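PDB 4OHN: ABC transporter substrate-binding protein from Streptococcus pneumoniae, which binds histidine between its two lobes and probably delivers it, as an extracellular solute-binding protein, to an ABC uptake transporter. Local coordinates for residues A50-Y55 against I78-N83; I45-A50 against E225-L230; V107-K112 against V181-Y186. All blocks are in the same frame, centred on the assembly; numbering follows the deposited sequence.

Contact 1 (A50-Y55 against I78-N83); sequences AVFEKY and IDLIWN. With HIS (histidine), chain B.
F52 and V51 reach from helix 43-53 to L80 and W82, and the grip is wholly apolar. At the rim of the F52 ring, near its plane, sits L80 CD1, with F52 CZ 3.8 Å from it. The neighbouring ring atom F52 CE2 is 3.9 Å from W82 CZ3, the phenyl and the benzene side of the indole running alongside each other and pointing opposite ways. V51 comes in at the edge of the same indole, its CG2 3.9 Å from W82 CH2. W82 CG lies anti to the backbone N (chi1 -165°), which carries the indole toward helix 43-53. In this periplasmic-binding-protein type of fold, strand 80-81 runs parallel to strand 19-24 in the core of one lobe, and the helix is laid over that sheet; I20 of strand 19-24 touches F52, and I22 touches W82. Past F52 the chain turns to solvent: E53 is exposed, and K54 is partly exposed with two conformers modelled, though its NZ makes a salt bridge with D233. Beyond W82 the chain enters the binding cleft, where N83 OD1 accepts a hydrogen bond from NE2 of the bound histidine at 2.9 Å, bent to 148° at the hydrogen.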
loop_
_atom_site.group_PDB
_atom_site.type_symbol
_atom_site.label_atom_id
_atom_site.label_comp_id
_atom_site.label_asym_id
_atom_site.label_seq_id
_atom_site.Cartn_x
_atom_site.Cartn_y
_atom_site.Cartn_z
ATOM N N ALA A 50 -9.443 -14.839 2.292
ATOM C CA ALA A 50 -9.982 -15.401 3.529
ATOM C C ALA A 50 -11.215 -14.638 4.016
ATOM O O ALA A 50 -12.162 -15.236 4.521
ATOM C CB ALA A 50 -8.912 -15.415 4.609
ATOM N N VAL A 51 -11.220 -13.321 3.860
ATOM C CA VAL A 51 -12.401 -12.529 4.218
ATOM C C VAL A 51 -13.606 -12.943 3.387
ATOM O O VAL A 51 -14.683 -13.224 3.915
ATOM C CB VAL A 51 -12.121 -11.012 4.046
ATOM C CG1 VAL A 51 -13.421 -10.195 3.922
ATOM C CG2 VAL A 51 -11.242 -10.511 5.201
ATOM N N PHE A 52 -13.431 -12.986 2.069
ATOM C CA PHE A 52 -14.574 -13.250 1.210
ATOM C C PHE A 52 -14.994 -14.716 1.220
ATOM O O PHE A 52 -16.162 -15.015 0.987
ATOM C CB PHE A 52 -14.360 -12.603 -0.158
ATOM C CG PHE A 52 -14.523 -11.117 -0.075
ATOM C CD1 PHE A 52 -15.777 -10.571 0.206
ATOM C CD2 PHE A 52 -13.439 -10.278 -0.173
ATOM C CE1 PHE A 52 -15.935 -9.193 0.347
ATOM C CE2 PHE A 52 -13.585 -8.924 -0.012
ATOM C CZ PHE A 52 -14.820 -8.372 0.255
ATOM N N GLU A 53 -14.083 -15.611 1.586
ATOM C CA GLU A 53 -14.413 -17.012 1.833
ATOM C C GLU A 53 -15.501 -17.154 2.895
ATOM O O GLU A 53 -16.314 -18.077 2.824
ATOM C CB GLU A 53 -13.153 -17.769 2.289
ATOM C CG GLU A 53 -13.275 -19.277 2.397
ATOM C CD GLU A 53 -13.896 -19.808 3.703
ATOM O OE1 GLU A 53 -13.955 -19.123 4.759
ATOM O OE2 GLU A 53 -14.314 -20.980 3.673
ATOM N N LYS A 54 -15.509 -16.269 3.887
ATOM C CA LYS A 54 -16.511 -16.339 4.953
ATOM C C LYS A 54 -17.929 -16.175 4.395
ATOM O O LYS A 54 -18.891 -16.573 5.054
ATOM C CB LYS A 54 -16.282 -15.260 6.033
ATOM C CG LYS A 54 -14.970 -15.327 6.838
ATOM C CD LYS A 54 -14.899 -16.497 7.811
ATOM C CE LYS A 54 -13.587 -16.496 8.593
ATOM N NZ LYS A 54 -13.538 -17.552 9.637
ATOM N N TYR A 55 -18.058 -15.585 3.203
ATOM C CA TYR A 55 -19.355 -15.287 2.593
ATOM C C TYR A 55 -19.590 -16.058 1.299
ATOM O O TYR A 55 -20.573 -15.817 0.596
ATOM C CB TYR A 55 -19.460 -13.768 2.311
ATOM C CG TYR A 55 -19.197 -12.949 3.552
ATOM C CD1 TYR A 55 -20.110 -12.937 4.590
ATOM C CD2 TYR A 55 -18.023 -12.231 3.702
ATOM C CE1 TYR A 55 -19.867 -12.219 5.751
ATOM C CE2 TYR A 55 -17.756 -11.510 4.850
ATOM C CZ TYR A 55 -18.689 -11.510 5.876
ATOM O OH TYR A 55 -18.489 -10.816 7.045
ATOM N N ILE A 78 -13.868 -1.281 -10.316
ATOM C CA ILE A 78 -13.483 -2.102 -9.157
ATOM C C ILE A 78 -14.449 -1.775 -8.016
ATOM O O ILE A 78 -15.104 -0.728 -8.049
ATOM C CB ILE A 78 -12.017 -1.849 -8.714
ATOM C CG1 ILE A 78 -11.832 -0.416 -8.211
ATOM C CG2 ILE A 78 -11.068 -2.187 -9.882
ATOM C CD1 ILE A 78 -10.422 -0.085 -7.750
ATOM N N ASP A 79 -14.530 -2.663 -7.018
ATOM C CA ASP A 79 -15.422 -2.475 -5.866
ATOM C C ASP A 79 -14.663 -2.138 -4.578
ATOM O O ASP A 79 -15.268 -1.623 -3.633
ATOM C CB ASP A 79 -16.258 -3.747 -5.655
ATOM C CG ASP A 79 -17.019 -4.123 -6.892
ATOM O OD1 ASP A 79 -17.674 -3.201 -7.449
ATOM O OD2 ASP A 79 -17.008 -5.309 -7.301
ATOM N N LEU A 80 -13.361 -2.441 -4.534
ATOM C CA LEU A 80 -12.511 -2.163 -3.389
ATOM C C LEU A 80 -11.127 -1.854 -3.864
ATOM O O LEU A 80 -10.700 -2.337 -4.914
ATOM C CB LEU A 80 -12.414 -3.382 -2.479
ATOM C CG LEU A 80 -13.687 -3.834 -1.763
ATOM C CD1 LEU A 80 -13.434 -5.145 -1.081
ATOM C CD2 LEU A 80 -14.126 -2.790 -0.745
ATOM N N ILE A 81 -10.439 -1.022 -3.104
ATOM C CA ILE A 81 -8.998 -0.827 -3.224
ATOM C C ILE A 81 -8.370 -1.539 -2.018
ATOM O O ILE A 81 -8.639 -1.185 -0.869
ATOM C CB ILE A 81 -8.601 0.653 -3.231
ATOM C CG1 ILE A 81 -9.309 1.415 -4.363
ATOM C CG2 ILE A 81 -7.081 0.800 -3.324
ATOM C CD1 ILE A 81 -9.185 2.922 -4.270
ATOM N N TRP A 82 -7.545 -2.543 -2.277
ATOM C CA TRP A 82 -7.004 -3.381 -1.192
ATOM C C TRP A 82 -5.613 -3.808 -1.628
ATOM O O TRP A 82 -5.467 -4.725 -2.452
ATOM C CB TRP A 82 -7.919 -4.596 -0.944
ATOM C CG TRP A 82 -7.662 -5.322 0.345
ATOM C CD1 TRP A 82 -6.492 -5.371 1.044
ATOM C CD2 TRP A 82 -8.596 -6.127 1.056
ATOM N NE1 TRP A 82 -6.659 -6.145 2.177
ATOM C CE2 TRP A 82 -7.945 -6.627 2.187
ATOM C CE3 TRP A 82 -9.950 -6.445 0.860
ATOM C CZ2 TRP A 82 -8.600 -7.413 3.124
ATOM C CZ3 TRP A 82 -10.593 -7.237 1.800
ATOM C CH2 TRP A 82 -9.918 -7.702 2.904
ATOM N N ASN A 83 -4.603 -3.102 -1.123
ATOM C CA ASN A 83 -3.224 -3.223 -1.605
ATOM C C ASN A 83 -2.328 -2.301 -0.810
ATOM O O ASN A 83 -1.752 -1.350 -1.333
ATOM C CB ASN A 83 -3.179 -2.831 -3.093
ATOM C CG ASN A 83 -1.833 -3.030 -3.755
ATOM O OD1 ASN A 83 -1.263 -2.068 -4.283
ATOM N ND2 ASN A 83 -1.340 -4.261 -3.788
HETATM N N HIS B . 0.627 2.926 0.865
HETATM C CA HIS B . 0.740 3.797 -0.331
HETATM C C HIS B . -0.625 4.259 -0.791
HETATM O O HIS B . -1.644 3.845 -0.192
HETATM C CB HIS B . 1.571 3.145 -1.461
HETATM C CG HIS B . 0.898 2.086 -2.285
HETATM N ND1 HIS B . 1.157 1.965 -3.640
HETATM C CD2 HIS B . 0.076 1.054 -1.971
HETATM C CE1 HIS B . 0.501 0.928 -4.122
HETATM N NE2 HIS B . -0.159 0.352 -3.129
HETATM O OXT HIS B . -0.663 5.055 -1.753
#

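Contact 2 (I45-A50 against E225-L230); sequences IDLATA and EAFSSL
L230 meets both L47 and A50, and with F227 it makes this helix-to-helix junction purely by apolar packing. Methyl against methyl comes first: L47 CD1 and L230 CD1 stand 3.9 Å apart, and the other branch of the same leucine, L230 CD2, is equally close to A50 CB. The small A50 points toward the opposing helix, and it is here that the backbones come closest, the CA atoms of A50 and L230 being 7.8 Å apart. Methyl against ring follows. L47 crosses F227 at about a right angle, its CD2 3.9 Å from F227 CE1. L47 CG anti to the backbone N (chi1 -178°) brings the leucine's end to the other helix, although its CB is not aimed there; CD1 meets L230 and CD2 the ring. No hydrogen bond crosses between the segments; within 45-50, T49 OG1 donates to I45 O at 2.7 Å, and the amide of T49 reaches that oxygen from the other face of the carbonyl plane. The short axes pass 10.7 Å apart at an angle of 106°, a nearly perpendicular crossing. Helix 235-244 closes the junction through F236 and K235, and D46 pairs with K242; W82 and strand 58-63, through W61, lie against A48 of helix 43-53.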
loop_
_atom_site.group_PDB
_atom_site.type_symbol
_atom_site.label_atom_id
_atom_site.label_comp_id
_atom_site.label_asym_id
_atom_site.label_seq_id
_atom_site.Cartn_x
_atom_site.Cartn_y
_atom_site.Cartn_z
ATOM N N ILE A 45 -3.670 -10.425 -0.830
ATOM C CA ILE A 45 -4.299 -11.466 -1.628
ATOM C C ILE A 45 -4.838 -12.543 -0.683
ATOM O O ILE A 45 -6.008 -12.944 -0.769
ATOM C CB ILE A 45 -3.329 -12.092 -2.656
ATOM C CG1 ILE A 45 -2.670 -11.032 -3.546
ATOM C CG2 ILE A 45 -4.066 -13.122 -3.500
ATOM C CD1 ILE A 45 -3.644 -10.176 -4.343
ATOM N N ASP A 46 -4.002 -12.991 0.242
ATOM C CA ASP A 46 -4.408 -14.017 1.192
ATOM C C ASP A 46 -5.513 -13.524 2.137
ATOM O O ASP A 46 -6.488 -14.247 2.393
ATOM C CB ASP A 46 -3.181 -14.473 2.005
ATOM C CG ASP A 46 -2.189 -15.308 1.186
ATOM O OD1 ASP A 46 -2.496 -15.729 0.051
ATOM O OD2 ASP A 46 -1.087 -15.545 1.721
ATOM N N LEU A 47 -5.365 -12.310 2.637
ATOM C CA LEU A 47 -6.317 -11.789 3.613
ATOM C C LEU A 47 -7.687 -11.555 2.973
ATOM O O LEU A 47 -8.711 -11.972 3.533
ATOM C CB LEU A 47 -5.791 -10.520 4.276
ATOM C CG LEU A 47 -6.697 -9.925 5.359
ATOM C CD1 LEU A 47 -6.897 -10.882 6.504
ATOM C CD2 LEU A 47 -6.101 -8.610 5.862
ATOM N N ALA A 48 -7.736 -10.935 1.801
ATOM C CA ALA A 48 -9.009 -10.690 1.128
ATOM C C ALA A 48 -9.672 -12.000 0.729
ATOM O O ALA A 48 -10.882 -12.151 0.815
ATOM C CB ALA A 48 -8.810 -9.830 -0.094
ATOM N N THR A 49 -8.887 -12.958 0.265
ATOM C CA THR A 49 -9.433 -14.278 -0.078
ATOM C C THR A 49 -10.116 -14.889 1.149
ATOM O O THR A 49 -11.250 -15.387 1.073
ATOM C CB THR A 49 -8.339 -15.219 -0.630
ATOM O OG1 THR A 49 -7.803 -14.653 -1.824
ATOM C CG2 THR A 49 -8.868 -16.582 -0.941
ATOM N N ALA A 50 -9.443 -14.839 2.292
ATOM C CA ALA A 50 -9.982 -15.401 3.529
ATOM C C ALA A 50 -11.215 -14.638 4.016
ATOM O O ALA A 50 -12.162 -15.236 4.521
ATOM C CB ALA A 50 -8.912 -15.415 4.609
ATOM N N GLU A 225 -16.373 -7.524 10.159
ATOM C CA GLU A 225 -16.815 -8.723 10.876
ATOM C C GLU A 225 -15.929 -9.904 10.545
ATOM O O GLU A 225 -15.614 -10.716 11.434
ATOM C CB GLU A 225 -18.259 -9.048 10.524
ATOM C CG GLU A 225 -19.259 -8.040 11.074
ATOM C CD GLU A 225 -20.630 -8.166 10.504
ATOM O OE1 GLU A 225 -20.930 -9.111 9.746
ATOM O OE2 GLU A 225 -21.464 -7.285 10.842
ATOM N N ALA A 226 -15.528 -10.040 9.283
ATOM C CA ALA A 226 -14.634 -11.121 8.910
ATOM C C ALA A 226 -13.269 -10.952 9.581
ATOM O O ALA A 226 -12.667 -11.952 10.018
ATOM C CB ALA A 226 -14.478 -11.176 7.419
ATOM N N PHE A 227 -12.755 -9.727 9.666
ATOM C CA PHE A 227 -11.509 -9.538 10.412
ATOM C C PHE A 227 -11.655 -10.117 11.836
ATOM O O PHE A 227 -10.743 -10.784 12.334
ATOM C CB PHE A 227 -11.084 -8.059 10.509
ATOM C CG PHE A 227 -10.576 -7.432 9.227
ATOM C CD1 PHE A 227 -10.199 -8.174 8.122
ATOM C CD2 PHE A 227 -10.465 -6.058 9.154
ATOM C CE1 PHE A 227 -9.706 -7.550 6.984
ATOM C CE2 PHE A 227 -9.972 -5.435 8.017
ATOM C CZ PHE A 227 -9.593 -6.199 6.922
ATOM N N SER A 228 -12.781 -9.869 12.508
ATOM C CA SER A 228 -12.947 -10.380 13.875
ATOM C C SER A 228 -12.797 -11.896 13.954
ATOM O O SER A 228 -12.177 -12.412 14.894
ATOM C CB SER A 228 -14.301 -9.970 14.449
ATOM O OG SER A 228 -14.392 -8.564 14.557
ATOM N N SER A 229 -13.321 -12.617 12.971
ATOM C CA SER A 229 -13.177 -14.072 12.932
ATOM C C SER A 229 -11.731 -14.445 12.671
ATOM O O SER A 229 -11.210 -15.337 13.317
ATOM C CB SER A 229 -14.054 -14.695 11.808
ATOM O OG SER A 229 -15.379 -14.956 12.215
ATOM N N LEU A 230 -11.097 -13.773 11.704
ATOM C CA LEU A 230 -9.759 -14.161 11.269
ATOM C C LEU A 230 -8.719 -13.919 12.355
ATOM O O LEU A 230 -7.722 -14.636 12.413
ATOM C CB LEU A 230 -9.374 -13.442 9.971
ATOM C CG LEU A 230 -10.278 -13.792 8.783
ATOM C CD1 LEU A 230 -10.006 -12.884 7.614
ATOM C CD2 LEU A 230 -10.083 -15.203 8.352
#

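Contact 3 (V107-K112 against V181-Y186); sequences VLVTKK and VYANYY. With ACT (acetate ion), chain C.
V109 and A183 face each other with their CB atoms directed across the gap between strand 102-111 and helix 180-189. The valine is turned with CG1 anti to the backbone N (chi1 180°), which leaves CG2 as the branch that meets the alanine: V109 CG2 is 3.9 Å from A183 CB. Two residues back along the strand, V107 also points toward the helix and offers its own CG2, more distantly, at 4.4 Å from A183 CB. One alanine methyl is thus approached by two valines from the same face of the strand, while L108, between them, and T110, after V109, stay clear of the helix segment. With so small a residue on the helix, the backbones come to 7.7 Å between the CA atoms of V109 and A183. This is the alpha/beta layering of the second lobe of a solute-binding protein: strand 102-111 runs antiparallel to strand 175-179, and helix 180-189 follows that strand directly and packs over the sheet. I178 and L168 pack on V109 too, extending the apolar layer to helix 161-169. Farther along the helix, Y186 meets a small ion instead. An acetate, probably from the crystallisation liquor, lies at the edge of its ring, its carboxylate carbon in the ring plane, and Y186 OH donates to acetate OXT at 2.7 Å. The hydroxyl of Y196 binds the same acetate.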
loop_
_atom_site.group_PDB
_atom_site.type_symbol
_atom_site.label_atom_id
_atom_site.label_comp_id
_atom_site.label_asym_id
_atom_site.label_seq_id
_atom_site.Cartn_x
_atom_site.Cartn_y
_atom_site.Cartn_z
ATOM N N VAL A 107 9.306 5.727 4.666
ATOM C CA VAL A 107 10.748 5.787 4.902
ATOM C C VAL A 107 11.436 6.353 3.672
ATOM O O VAL A 107 10.892 6.380 2.559
ATOM C CB VAL A 107 11.361 4.393 5.211
ATOM C CG1 VAL A 107 10.898 3.879 6.595
ATOM C CG2 VAL A 107 11.048 3.386 4.144
ATOM N N LEU A 108 12.645 6.874 3.873
ATOM C CA LEU A 108 13.574 7.102 2.790
ATOM C C LEU A 108 14.483 5.915 2.620
ATOM O O LEU A 108 14.927 5.288 3.604
ATOM C CB LEU A 108 14.432 8.334 3.032
ATOM C CG LEU A 108 13.842 9.705 2.756
ATOM C CD1 LEU A 108 14.913 10.767 2.920
ATOM C CD2 LEU A 108 13.223 9.753 1.362
ATOM N N VAL A 109 14.755 5.620 1.360
ATOM C CA VAL A 109 15.750 4.618 0.982
ATOM C C VAL A 109 16.842 5.327 0.168
ATOM O O VAL A 109 16.546 6.041 -0.791
ATOM C CB VAL A 109 15.138 3.451 0.187
ATOM C CG1 VAL A 109 16.202 2.429 -0.198
ATOM C CG2 VAL A 109 14.051 2.767 1.013
ATOM N N THR A 110 18.104 5.133 0.569
ATOM C CA THR A 110 19.257 5.702 -0.129
ATOM C C THR A 110 20.286 4.598 -0.299
ATOM O O THR A 110 20.291 3.612 0.449
ATOM C CB THR A 110 19.902 6.857 0.660
ATOM O OG1 THR A 110 20.398 6.340 1.907
ATOM C CG2 THR A 110 18.898 7.976 0.918
ATOM N N LYS A 111 21.175 4.726 -1.273
ATOM C CA LYS A 111 22.311 3.804 -1.335
ATOM C C LYS A 111 23.213 3.997 -0.132
ATOM O O LYS A 111 23.458 5.130 0.293
ATOM C CB LYS A 111 23.156 4.065 -2.570
ATOM C CG LYS A 111 22.553 3.636 -3.860
ATOM C CD LYS A 111 23.589 3.781 -4.966
ATOM C CE LYS A 111 23.216 3.046 -6.204
ATOM N NZ LYS A 111 24.221 3.272 -7.282
ATOM N N LYS A 112 23.795 2.921 0.389
ATOM C CA LYS A 112 24.763 3.111 1.474
ATOM C C LYS A 112 25.935 3.949 1.019
ATOM O O LYS A 112 26.510 4.683 1.807
ATOM C CB LYS A 112 25.231 1.776 2.036
ATOM C CG LYS A 112 24.162 1.063 2.846
ATOM C CD LYS A 112 24.752 -0.082 3.664
ATOM C CE LYS A 112 23.700 -0.976 4.293
ATOM N NZ LYS A 112 22.880 -0.245 5.306
ATOM N N VAL A 181 7.031 -1.307 4.531
ATOM C CA VAL A 181 6.749 -2.723 4.289
ATOM C C VAL A 181 7.251 -3.150 2.928
ATOM O O VAL A 181 7.751 -4.249 2.755
ATOM C CB VAL A 181 5.253 -3.112 4.396
ATOM C CG1 VAL A 181 4.723 -2.825 5.793
ATOM C CG2 VAL A 181 4.407 -2.437 3.302
ATOM N N TYR A 182 7.122 -2.271 1.947
ATOM C CA TYR A 182 7.629 -2.604 0.625
ATOM C C TYR A 182 9.152 -2.675 0.637
ATOM O O TYR A 182 9.741 -3.652 0.181
ATOM C CB TYR A 182 7.115 -1.578 -0.388
ATOM C CG TYR A 182 7.504 -1.818 -1.832
ATOM C CD1 TYR A 182 6.561 -1.988 -2.819
ATOM C CD2 TYR A 182 8.820 -1.878 -2.218
ATOM C CE1 TYR A 182 6.947 -2.208 -4.143
ATOM C CE2 TYR A 182 9.179 -2.097 -3.482
ATOM C CZ TYR A 182 8.267 -2.266 -4.437
ATOM O OH TYR A 182 8.725 -2.483 -5.742
ATOM N N ALA A 183 9.794 -1.627 1.146
ATOM C CA ALA A 183 11.247 -1.576 1.131
ATOM C C ALA A 183 11.848 -2.790 1.806
ATOM O O ALA A 183 12.765 -3.418 1.242
ATOM C CB ALA A 183 11.733 -0.291 1.799
ATOM N N ASN A 184 11.354 -3.146 2.988
ATOM C CA ASN A 184 11.909 -4.286 3.740
ATOM C C ASN A 184 11.790 -5.577 2.931
ATOM O O ASN A 184 12.750 -6.339 2.801
ATOM C CB ASN A 184 11.172 -4.483 5.070
ATOM C CG ASN A 184 11.528 -3.448 6.131
ATOM O OD1 ASN A 184 12.535 -2.760 6.038
ATOM N ND2 ASN A 184 10.700 -3.373 7.177
ATOM N N TYR A 185 10.614 -5.841 2.371
ATOM C CA TYR A 185 10.411 -7.084 1.647
ATOM C C TYR A 185 11.221 -7.115 0.346
ATOM O O TYR A 185 11.890 -8.109 0.032
ATOM C CB TYR A 185 8.917 -7.306 1.355
ATOM C CG TYR A 185 8.635 -8.632 0.708
ATOM C CD1 TYR A 185 8.721 -8.783 -0.665
ATOM C CD2 TYR A 185 8.294 -9.739 1.474
ATOM C CE1 TYR A 185 8.498 -9.991 -1.275
ATOM C CE2 TYR A 185 8.060 -10.950 0.881
ATOM C CZ TYR A 185 8.149 -11.074 -0.497
ATOM O OH TYR A 185 7.900 -12.296 -1.094
ATOM N N TYR A 186 11.128 -6.035 -0.417
ATOM C CA TYR A 186 11.818 -5.951 -1.699
ATOM C C TYR A 186 13.316 -6.142 -1.537
ATOM O O TYR A 186 13.946 -6.920 -2.260
ATOM C CB TYR A 186 11.546 -4.589 -2.325
ATOM C CG TYR A 186 12.359 -4.325 -3.580
ATOM C CD1 TYR A 186 13.651 -3.841 -3.497
ATOM C CD2 TYR A 186 11.827 -4.536 -4.826
ATOM C CE1 TYR A 186 14.413 -3.608 -4.634
ATOM C CE2 TYR A 186 12.584 -4.297 -5.986
ATOM C CZ TYR A 186 13.876 -3.837 -5.868
ATOM O OH TYR A 186 14.616 -3.594 -7.012
HETATM C C ACT C . 17.834 -2.235 -6.164
HETATM O O ACT C . 19.089 -2.238 -6.178
HETATM O OXT ACT C . 17.265 -3.235 -6.664
HETATM C CH3 ACT C . 17.089 -1.091 -5.565
#

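From the N terminus, the chain first lays down helix 43-53, which serves both contact 1 and contact 2 and carries their shared residue A50. Contact 1 closes early, when the chain returns through strand 80-81. Strand 102-111 then opens contact 3, closed by helix 180-189 in the other lobe. Contact 2 closes last, at helix 217-232, so its long loop encloses contacts 1 and 3, which follow one another without crossing. Contacts 1 and 2 touch, their centres 8 Å apart, and bind one lobe together from two distant parts of the sequence. Contact 3 lies with its centre about 28 Å from either, on the opposite side of the chain's centre.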